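PDB 6I1M: cystatin from Fasciola hepatica, which probably inhibits papain-like cysteine proteases, as an unusual secreted stefin (type 1 cystatin) with disulfide bonds. Local coordinates for residues A[4-18]-A[40-54]. Numbering follows the deposited sequence.
Unlike the reference sequence in segment 40-54: Thr51 (reference Ile).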
ATOM      1  N   TYR A   4      10.368   8.302   6.494  1.00 30.12           N
ATOM      2  CA  TYR A   4      10.361   6.948   5.886  1.00 25.59           C
ATOM      3  C   TYR A   4      11.797   6.492   5.664  1.00 26.22           C
ATOM      4  O   TYR A   4      12.676   7.329   5.382  1.00 27.97           O
ATOM      5  CB  TYR A   4       9.535   6.926   4.602  1.00 24.10           C
ATOM      6  CG  TYR A   4       8.047   6.910   4.817  1.00 23.92           C
ATOM      7  CD1 TYR A   4       7.349   5.726   4.986  1.00 22.94           C
ATOM      8  CD2 TYR A   4       7.335   8.099   4.868  1.00 23.81           C
ATOM      9  CE1 TYR A   4       5.976   5.721   5.189  1.00 21.27           C
ATOM     10  CE2 TYR A   4       5.961   8.110   5.055  1.00 23.88           C
ATOM     11  CZ  TYR A   4       5.277   6.918   5.225  1.00 23.21           C
ATOM     12  OH  TYR A   4       3.912   6.937   5.395  1.00 24.31           O
ATOM     13  N   THR A   5      12.017   5.191   5.805  1.00 25.59           N
ATOM     14  CA  THR A   5      13.174   4.487   5.195  1.00 28.37           C
ATOM     15  C   THR A   5      13.154   4.729   3.681  1.00 28.11           C
ATOM     16  O   THR A   5      12.099   5.148   3.129  1.00 26.70           O
ATOM     17  CB  THR A   5      13.178   2.971   5.437  1.00 27.90           C
ATOM     18  OG1 THR A   5      12.158   2.355   4.639  1.00 28.45           O
ATOM     19  CG2 THR A   5      13.029   2.594   6.892  1.00 27.84           C
ATOM     20  N   GLU A   6      14.291   4.495   3.032  1.00 30.16           N
ATOM     21  CA  GLU A   6      14.384   4.380   1.553  1.00 34.66           C
ATOM     22  C   GLU A   6      13.545   3.193   1.115  1.00 30.41           C
ATOM     23  O   GLU A   6      13.430   2.206   1.842  1.00 30.24           O
ATOM     24  CB  GLU A   6      15.842   4.257   1.105  1.00 39.32           C
ATOM     25  CG  GLU A   6      16.556   5.602   1.080  1.00 45.57           C
ATOM     26  CD  GLU A   6      15.790   6.640   0.267  1.00 52.33           C
ATOM     27  OE1 GLU A   6      15.646   6.429  -0.968  1.00 58.51           O
ATOM     28  OE2 GLU A   6      15.266   7.615   0.876  1.00 57.37           O
ATOM     29  N   PRO A   7      12.922   3.260  -0.080  1.00 30.08           N
ATOM     30  CA  PRO A   7      12.098   2.157  -0.569  1.00 31.34           C
ATOM     31  C   PRO A   7      12.913   0.865  -0.589  1.00 29.59           C
ATOM     32  O   PRO A   7      14.118   0.923  -0.760  1.00 29.75           O
ATOM     33  CB  PRO A   7      11.712   2.562  -1.997  1.00 30.39           C
ATOM     34  CG  PRO A   7      11.860   4.063  -2.003  1.00 31.30           C
ATOM     35  CD  PRO A   7      12.991   4.361  -1.048  1.00 29.15           C
ATOM     36  N   ARG A   8      12.245  -0.271  -0.424  1.00 25.52           N
ATOM     37  CA  ARG A   8      12.942  -1.577  -0.481  1.00 26.30           C
ATOM     38  C   ARG A   8      12.007  -2.577  -1.144  1.00 25.58           C
ATOM     39  O   ARG A   8      10.785  -2.280  -1.314  1.00 24.24           O
ATOM     40  CB  ARG A   8      13.351  -2.045   0.921  1.00 25.58           C
ATOM     41  CG  ARG A   8      12.177  -2.196   1.878  1.00 25.76           C
ATOM     42  CD  ARG A   8      12.471  -3.114   3.047  1.00 27.25           C
ATOM     43  NE  ARG A   8      11.432  -3.107   4.074  1.00 25.81           N
ATOM     44  CZ  ARG A   8      10.305  -3.811   4.044  1.00 25.97           C
ATOM     45  NH1 ARG A   8      10.011  -4.608   3.028  1.00 26.85           N
ATOM     46  NH2 ARG A   8       9.457  -3.721   5.046  1.00 27.69           N
ATOM     47  N   SER A   9      12.523  -3.768  -1.421  1.00 27.16           N
ATOM     48  CA  SER A   9      11.695  -4.872  -1.958  1.00 27.38           C
ATOM     49  C   SER A   9      10.696  -5.323  -0.878  1.00 25.52           C
ATOM     50  O   SER A   9      11.003  -5.227   0.338  1.00 25.24           O
ATOM     51  CB  SER A   9      12.535  -6.007  -2.513  1.00 30.08           C
ATOM     52  OG  SER A   9      13.233  -6.666  -1.477  1.00 35.58           O
ATOM     53  N   VAL A  10       9.507  -5.732  -1.334  1.00 22.73           N
ATOM     54  CA  VAL A  10       8.387  -6.220  -0.491  1.00 22.59           C
ATOM     55  C   VAL A  10       8.586  -7.714  -0.239  1.00 22.57           C
ATOM     56  O   VAL A  10       8.844  -8.451  -1.204  1.00 26.69           O
ATOM     57  CB  VAL A  10       7.032  -5.955  -1.163  1.00 22.66           C
ATOM     58  CG1 VAL A  10       5.878  -6.377  -0.271  1.00 22.06           C
ATOM     59  CG2 VAL A  10       6.879  -4.502  -1.595  1.00 23.29           C
ATOM     60  N   THR A  11       8.383  -8.158   0.990  1.00 23.95           N
ATOM     61  CA  THR A  11       8.562  -9.576   1.375  1.00 23.25           C
ATOM     62  C   THR A  11       7.336 -10.363   0.935  1.00 22.33           C
ATOM     63  O   THR A  11       6.237  -9.811   0.769  1.00 21.64           O
ATOM     64  CB  THR A  11       8.797  -9.744   2.884  1.00 24.32           C
ATOM     65  OG1 THR A  11       7.556  -9.465   3.523  1.00 24.50           O
ATOM     66  CG2 THR A  11       9.904  -8.856   3.421  1.00 26.56           C
ATOM     67  N   PRO A  12       7.473 -11.698   0.795  1.00 21.73           N
ATOM     68  CA  PRO A  12       6.333 -12.531   0.444  1.00 21.05           C
ATOM     69  C   PRO A  12       5.144 -12.310   1.381  1.00 21.67           C
ATOM     70  O   PRO A  12       4.029 -12.269   0.924  1.00 24.82           O
ATOM     71  CB  PRO A  12       6.905 -13.945   0.553  1.00 21.65           C
ATOM     72  CG  PRO A  12       8.380 -13.757   0.217  1.00 23.39           C
ATOM     73  CD  PRO A  12       8.732 -12.451   0.895  1.00 24.67           C
ATOM     74  N   GLU A  13       5.410 -12.242   2.678  1.00 22.91           N
ATOM     75  CA  GLU A  13       4.372 -12.154   3.737  1.00 23.82           C
ATOM     76  C   GLU A  13       3.683 -10.782   3.651  1.00 21.85           C
ATOM     77  O   GLU A  13       2.434 -10.734   3.828  1.00 26.00           O
ATOM     78  CB  GLU A  13       5.023 -12.421   5.100  1.00 24.70           C
ATOM     79  CG  GLU A  13       5.666 -13.801   5.218  1.00 27.46           C
ATOM     80  CD  GLU A  13       7.176 -13.886   4.963  0.80 28.38           C
ATOM     81  OE1 GLU A  13       7.734 -13.008   4.287  0.80 21.92           O
ATOM     82  OE2 GLU A  13       7.791 -14.839   5.453  0.80 30.42           O
ATOM     83  N   GLU A  14       4.451  -9.733   3.353  1.00 20.54           N
ATOM     84  CA  GLU A  14       3.939  -8.350   3.127  1.00 20.70           C
ATOM     85  C   GLU A  14       3.029  -8.365   1.890  1.00 21.85           C
ATOM     86  O   GLU A  14       1.908  -7.831   1.951  1.00 21.61           O
ATOM     87  CB  GLU A  14       5.089  -7.347   2.977  1.00 22.09           C
ATOM     88  CG  GLU A  14       5.714  -6.912   4.307  1.00 21.95           C
ATOM     89  CD  GLU A  14       7.082  -6.243   4.171  1.00 25.53           C
ATOM     90  OE1 GLU A  14       7.599  -6.142   3.018  1.00 24.97           O
ATOM     91  OE2 GLU A  14       7.641  -5.834   5.224  1.00 27.17           O
ATOM     92  N   ARG A  15       3.459  -8.975   0.782  1.00 19.30           N
ATOM     93  CA  ARG A  15       2.561  -9.078  -0.400  1.00 19.46           C
ATOM     94  C   ARG A  15       1.278  -9.811   0.022  1.00 19.07           C
ATOM     95  O   ARG A  15       0.157  -9.382  -0.341  1.00 18.64           O
ATOM     96  CB  ARG A  15       3.223  -9.829  -1.551  1.00 19.37           C
ATOM     97  CG  ARG A  15       4.534  -9.234  -2.027  1.00 18.71           C
ATOM     98  CD  ARG A  15       5.080 -10.082  -3.157  1.00 19.83           C
ATOM     99  NE  ARG A  15       6.441  -9.650  -3.432  1.00 21.81           N
ATOM    100  CZ  ARG A  15       6.737  -8.624  -4.201  1.00 23.89           C
ATOM    101  NH1 ARG A  15       5.770  -7.930  -4.783  1.00 25.85           N
ATOM    102  NH2 ARG A  15       7.994  -8.308  -4.425  1.00 27.44           N
ATOM    103  N   SER A  16       1.408 -10.919   0.730  1.00 19.54           N
ATOM    104  CA  SER A  16       0.233 -11.737   1.116  1.00 20.66           C
ATOM    105  C   SER A  16      -0.802 -10.902   1.885  1.00 20.84           C
ATOM    106  O   SER A  16      -2.004 -11.053   1.631  1.00 19.97           O
ATOM    107  CB  SER A  16       0.663 -12.942   1.892  1.00 22.38           C
ATOM    108  OG  SER A  16      -0.465 -13.730   2.175  1.00 25.08           O
ATOM    109  N   VAL A  17      -0.360 -10.001   2.757  1.00 21.39           N
ATOM    110  CA  VAL A  17      -1.272  -9.281   3.690  1.00 22.55           C
ATOM    111  C   VAL A  17      -1.780  -8.004   3.014  1.00 21.19           C
ATOM    112  O   VAL A  17      -2.988  -7.772   3.010  1.00 20.11           O
ATOM    113  CB  VAL A  17      -0.551  -9.021   5.033  1.00 26.95           C
ATOM    114  CG1 VAL A  17      -1.250  -7.995   5.907  1.00 27.94           C
ATOM    115  CG2 VAL A  17      -0.374 -10.322   5.806  1.00 28.88           C
ATOM    116  N   PHE A  18      -0.877  -7.220   2.435  1.00 20.80           N
ATOM    117  CA  PHE A  18      -1.142  -5.821   2.006  1.00 20.23           C
ATOM    118  C   PHE A  18      -1.690  -5.769   0.583  1.00 19.83           C
ATOM    119  O   PHE A  18      -2.490  -4.882   0.333  1.00 22.50           O
ATOM    120  CB  PHE A  18       0.111  -4.951   2.125  1.00 19.23           C
ATOM    121  CG  PHE A  18       0.581  -4.774   3.549  1.00 20.97           C
ATOM    122  CD1 PHE A  18      -0.234  -4.169   4.491  1.00 22.80           C
ATOM    123  CD2 PHE A  18       1.820  -5.249   3.951  1.00 19.83           C
ATOM    124  CE1 PHE A  18       0.187  -4.042   5.812  1.00 24.15           C
ATOM    125  CE2 PHE A  18       2.255  -5.095   5.258  1.00 21.97           C
ATOM    126  CZ  PHE A  18       1.450  -4.476   6.186  1.00 23.65           C
ATOM    127  N   LEU A  40       2.696  -4.815  -5.949  1.00 20.15           N
ATOM    128  CA  LEU A  40       3.440  -3.979  -4.983  1.00 21.58           C
ATOM    129  C   LEU A  40       4.877  -3.900  -5.501  1.00 21.84           C
ATOM    130  O   LEU A  40       5.545  -4.946  -5.514  1.00 25.64           O
ATOM    131  CB  LEU A  40       3.391  -4.587  -3.576  1.00 21.99           C
ATOM    132  CG  LEU A  40       2.016  -4.929  -2.983  1.00 24.67           C
ATOM    133  CD1 LEU A  40       2.139  -5.165  -1.499  1.00 23.37           C
ATOM    134  CD2 LEU A  40       0.977  -3.851  -3.206  1.00 26.20           C
ATOM    135  N   LEU A  41       5.308  -2.719  -5.941  1.00 20.57           N
ATOM    136  CA  LEU A  41       6.644  -2.495  -6.553  1.00 21.18           C
ATOM    137  C   LEU A  41       7.693  -2.372  -5.454  1.00 21.44           C
ATOM    138  O   LEU A  41       8.776  -2.940  -5.599  1.00 21.95           O
ATOM    139  CB  LEU A  41       6.620  -1.216  -7.389  1.00 23.78           C
ATOM    140  CG  LEU A  41       5.744  -1.244  -8.631  1.00 23.86           C
ATOM    141  CD1 LEU A  41       5.825   0.085  -9.348  1.00 26.37           C
ATOM    142  CD2 LEU A  41       6.146  -2.389  -9.549  1.00 25.96           C
ATOM    143  N   GLN A  42       7.383  -1.601  -4.415  1.00 22.16           N
ATOM    144  CA  GLN A  42       8.342  -1.285  -3.330  1.00 22.36           C
ATOM    145  C   GLN A  42       7.555  -0.784  -2.126  1.00 20.50           C
ATOM    146  O   GLN A  42       6.354  -0.474  -2.273  1.00 19.82           O
ATOM    147  CB  GLN A  42       9.342  -0.218  -3.774  1.00 23.27           C
ATOM    148  CG  GLN A  42       8.655   1.060  -4.227  1.00 24.64           C
ATOM    149  CD  GLN A  42       9.626   2.062  -4.814  1.00 26.72           C
ATOM    150  OE1 GLN A  42      10.570   1.694  -5.501  1.00 32.70           O
ATOM    151  NE2 GLN A  42       9.377   3.338  -4.584  1.00 31.21           N
ATOM    152  N   VAL A  43       8.217  -0.747  -0.987  1.00 19.41           N
ATOM    153  CA  VAL A  43       7.622  -0.260   0.272  1.00 20.28           C
ATOM    154  C   VAL A  43       8.687   0.544   1.017  1.00 21.41           C
ATOM    155  O   VAL A  43       9.905   0.181   0.964  1.00 17.81           O
ATOM    156  CB  VAL A  43       7.055  -1.421   1.107  1.00 22.24           C
ATOM    157  CG1 VAL A  43       8.175  -2.298   1.649  1.00 23.26           C
ATOM    158  CG2 VAL A  43       6.136  -0.896   2.208  1.00 20.49           C
ATOM    159  N   SER A  44       8.238   1.599   1.681  1.00 21.95           N
ATOM    160  CA  SER A  44       9.061   2.407   2.610  1.00 24.22           C
ATOM    161  C   SER A  44       8.326   2.391   3.941  1.00 21.94           C
ATOM    162  O   SER A  44       7.102   2.389   3.903  1.00 22.78           O
ATOM    163  CB  SER A  44       9.279   3.813   2.128  1.00 25.52           C
ATOM    164  OG  SER A  44       9.555   3.858   0.751  1.00 26.13           O
ATOM    165  N   THR A  45       9.039   2.266   5.053  1.00 21.48           N
ATOM    166  CA  THR A  45       8.417   2.118   6.388  1.00 22.60           C
ATOM    167  C   THR A  45       8.784   3.305   7.267  1.00 23.73           C
ATOM    168  O   THR A  45       9.876   3.856   7.123  1.00 22.74           O
ATOM    169  CB  THR A  45       8.798   0.797   7.041  1.00 23.86           C
ATOM    170  OG1 THR A  45      10.218   0.818   7.159  1.00 26.11           O
ATOM    171  CG2 THR A  45       8.321  -0.373   6.218  1.00 23.38           C
ATOM    172  N   GLN A  46       7.840   3.695   8.095  1.00 22.15           N
ATOM    173  CA  GLN A  46       8.032   4.756   9.097  1.00 22.97           C
ATOM    174  C   GLN A  46       7.519   4.210  10.429  1.00 22.56           C
ATOM    175  O   GLN A  46       6.332   3.765  10.519  1.00 24.05           O
ATOM    176  CB  GLN A  46       7.298   6.006   8.653  1.00 24.61           C
ATOM    177  CG  GLN A  46       7.355   7.107   9.695  1.00 26.61           C
ATOM    178  CD  GLN A  46       6.321   8.162   9.408  1.00 30.69           C
ATOM    179  OE1 GLN A  46       5.263   7.869   8.846  1.00 33.00           O
ATOM    180  NE2 GLN A  46       6.606   9.387   9.829  1.00 27.23           N
ATOM    181  N   VAL A  47       8.370   4.210  11.442  1.00 20.94           N
ATOM    182  CA  VAL A  47       7.957   3.692  12.770  1.00 22.08           C
ATOM    183  C   VAL A  47       7.393   4.867  13.567  1.00 21.49           C
ATOM    184  O   VAL A  47       8.112   5.850  13.773  1.00 22.40           O
ATOM    185  CB  VAL A  47       9.096   2.972  13.511  1.00 21.64           C
ATOM    186  CG1 VAL A  47       8.582   2.420  14.837  1.00 21.31           C
ATOM    187  CG2 VAL A  47       9.706   1.862  12.659  1.00 22.18           C
ATOM    188  N   VAL A  48       6.120   4.758  13.925  1.00 21.35           N
ATOM    189  CA  VAL A  48       5.396   5.674  14.844  1.00 24.02           C
ATOM    190  C   VAL A  48       4.942   4.812  16.043  1.00 23.77           C
ATOM    191  O   VAL A  48       5.745   3.937  16.479  1.00 23.38           O
ATOM    192  CB  VAL A  48       4.257   6.379  14.082  1.00 23.23           C
ATOM    193  CG1 VAL A  48       4.758   7.497  13.196  1.00 24.23           C
ATOM    194  CG2 VAL A  48       3.425   5.408  13.261  1.00 25.09           C
ATOM    195  N   ALA A  49       3.710   4.943  16.536  1.00 25.77           N
ATOM    196  CA  ALA A  49       3.135   3.991  17.513  1.00 24.86           C
ATOM    197  C   ALA A  49       2.536   2.822  16.737  1.00 25.41           C
ATOM    198  O   ALA A  49       1.309   2.654  16.723  1.00 26.09           O
ATOM    199  CB  ALA A  49       2.122   4.653  18.400  1.00 25.11           C
ATOM    200  N   GLY A  50       3.406   2.048  16.108  1.00 23.46           N
ATOM    201  CA  GLY A  50       3.064   1.146  15.003  1.00 23.17           C
ATOM    202  C   GLY A  50       3.915   1.464  13.793  1.00 22.05           C
ATOM    203  O   GLY A  50       4.978   2.119  13.934  1.00 22.54           O
ATOM    204  N   THR A  51       3.508   0.981  12.635  1.00 21.14           N
ATOM    205  CA  THR A  51       4.304   1.160  11.399  1.00 21.87           C
ATOM    206  C   THR A  51       3.380   1.647  10.279  1.00 23.26           C
ATOM    207  O   THR A  51       2.296   1.038  10.065  1.00 21.29           O
ATOM    208  CB  THR A  51       5.058  -0.122  11.045  1.00 23.84           C
ATOM    209  OG1 THR A  51       5.899  -0.404  12.162  1.00 25.42           O
ATOM    210  CG2 THR A  51       5.870   0.004   9.775  1.00 22.51           C
ATOM    211  N   ASN A  52       3.830   2.707   9.609  1.00 21.13           N
ATOM    212  CA  ASN A  52       3.321   3.184   8.305  1.00 21.17           C
ATOM    213  C   ASN A  52       4.113   2.478   7.211  1.00 21.44           C
ATOM    214  O   ASN A  52       5.377   2.535   7.222  1.00 18.47           O
ATOM    215  CB  ASN A  52       3.388   4.701   8.183  1.00 22.89           C
ATOM    216  CG  ASN A  52       2.196   5.382   8.815  1.00 24.97           C
ATOM    217  OD1 ASN A  52       1.120   4.808   8.878  1.00 22.71           O
ATOM    218  ND2 ASN A  52       2.362   6.637   9.200  1.00 26.11           N
ATOM    219  N   TYR A  53       3.389   1.745   6.366  1.00 20.18           N
ATOM    220  CA  TYR A  53       3.933   1.115   5.139  1.00 20.66           C
ATOM    221  C   TYR A  53       3.468   1.948   3.954  1.00 20.26           C
ATOM    222  O   TYR A  53       2.281   1.920   3.661  1.00 20.77           O
ATOM    223  CB  TYR A  53       3.456  -0.320   4.972  1.00 20.30           C
ATOM    224  CG  TYR A  53       3.952  -1.270   6.016  1.00 21.44           C
ATOM    225  CD1 TYR A  53       3.282  -1.398   7.223  1.00 23.55           C
ATOM    226  CD2 TYR A  53       5.063  -2.071   5.788  1.00 24.22           C
ATOM    227  CE1 TYR A  53       3.732  -2.272   8.196  1.00 25.75           C
ATOM    228  CE2 TYR A  53       5.518  -2.952   6.749  1.00 24.52           C
ATOM    229  CZ  TYR A  53       4.849  -3.057   7.960  1.00 25.88           C
ATOM    230  OH  TYR A  53       5.254  -3.961   8.912  1.00 29.22           O
ATOM    231  N   LYS A  54       4.389   2.654   3.314  1.00 19.95           N
ATOM    232  CA  LYS A  54       4.111   3.385   2.059  1.00 21.74           C
ATOM    233  C   LYS A  54       4.530   2.520   0.875  1.00 21.71           C
ATOM    234  O   LYS A  54       5.765   2.317   0.630  1.00 22.05           O
ATOM    235  CB  LYS A  54       4.846   4.716   2.011  1.00 24.33           C
ATOM    236  CG  LYS A  54       4.400   5.614   0.872  1.00 26.77           C
ATOM    237  CD  LYS A  54       5.470   6.588   0.511  1.00 32.59           C
ATOM    238  CE  LYS A  54       5.722   7.607   1.590  1.00 36.01           C
ATOM    239  NZ  LYS A  54       6.970   8.353   1.313  1.00 38.84           N
TER
HETATM  240  O   HOH W   1      11.578  -0.813   5.665  1.00 29.20           O
HETATM  241  O   HOH W   2      10.420   6.664   0.807  1.00 36.45           O
HETATM  242  O   HOH W   3       9.500  -5.599  -4.325  1.00 31.05           O
HETATM  243  O   HOH W   4       6.181  -6.403   7.621  1.00 35.40           O
HETATM  244  O   HOH W   5       7.114  -6.319  -7.032  1.00 35.37           O
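The Tyr4 ring lies between two side chains: Lys54 CE covers one face and Gln46 CB the other, 3.8 Å from the ring centroid. Lys54, its chain bent at chi3 (-68°), also brings NZ over the same face of the Tyr4 ring as CE, a cation-pi contact of 4.0 Å to the centroid, while Ser44 O sits at the ring edge. Gln46 OE1 accepts from Asn52 ND2 and its NE2 reaches Gly2 O. The Arg8 guanidinium has Val43 CG1 over one face, 3.3 Å from Arg8 NH1; at its edge, Glu14 is gripped end-on, NH1 to OE1 and NH2 to OE2. Glu14 OE1 also accepts from Thr11 N, and Glu14 N returns a bond to Thr11 OG1: a capping box that ties the start of the helix to this ion pair. Tyr53 presents one face to Phe18 CZ, 3.7 Å from Tyr53 CD1, the planes inclined at 39°, and the opposite face to Thr51 CG2; Arg8 NH2 lies loosely beyond the Tyr53 edge, near the ring plane. Val10 CG2 packs on Leu40 CB, and the backbone O of Leu40 accepts a hydrogen bond from Arg15 NH1.

Backbone bonds fix the chain along the strand edge: Arg8 and Val43 form a single antiparallel hydrogen-bonded pair, and Thr5 N gives to Thr45 O at 2.8 Å. Thr45 N answers through the side chain, reaching Thr5 OG1 in a nearly straight bond (174°). Residues 4-10 thus run beside strand 38-47, one of the two outermost strands of the four-stranded antiparallel sheet, before helix 12-28 packs across that sheet, as in the cystatin fold.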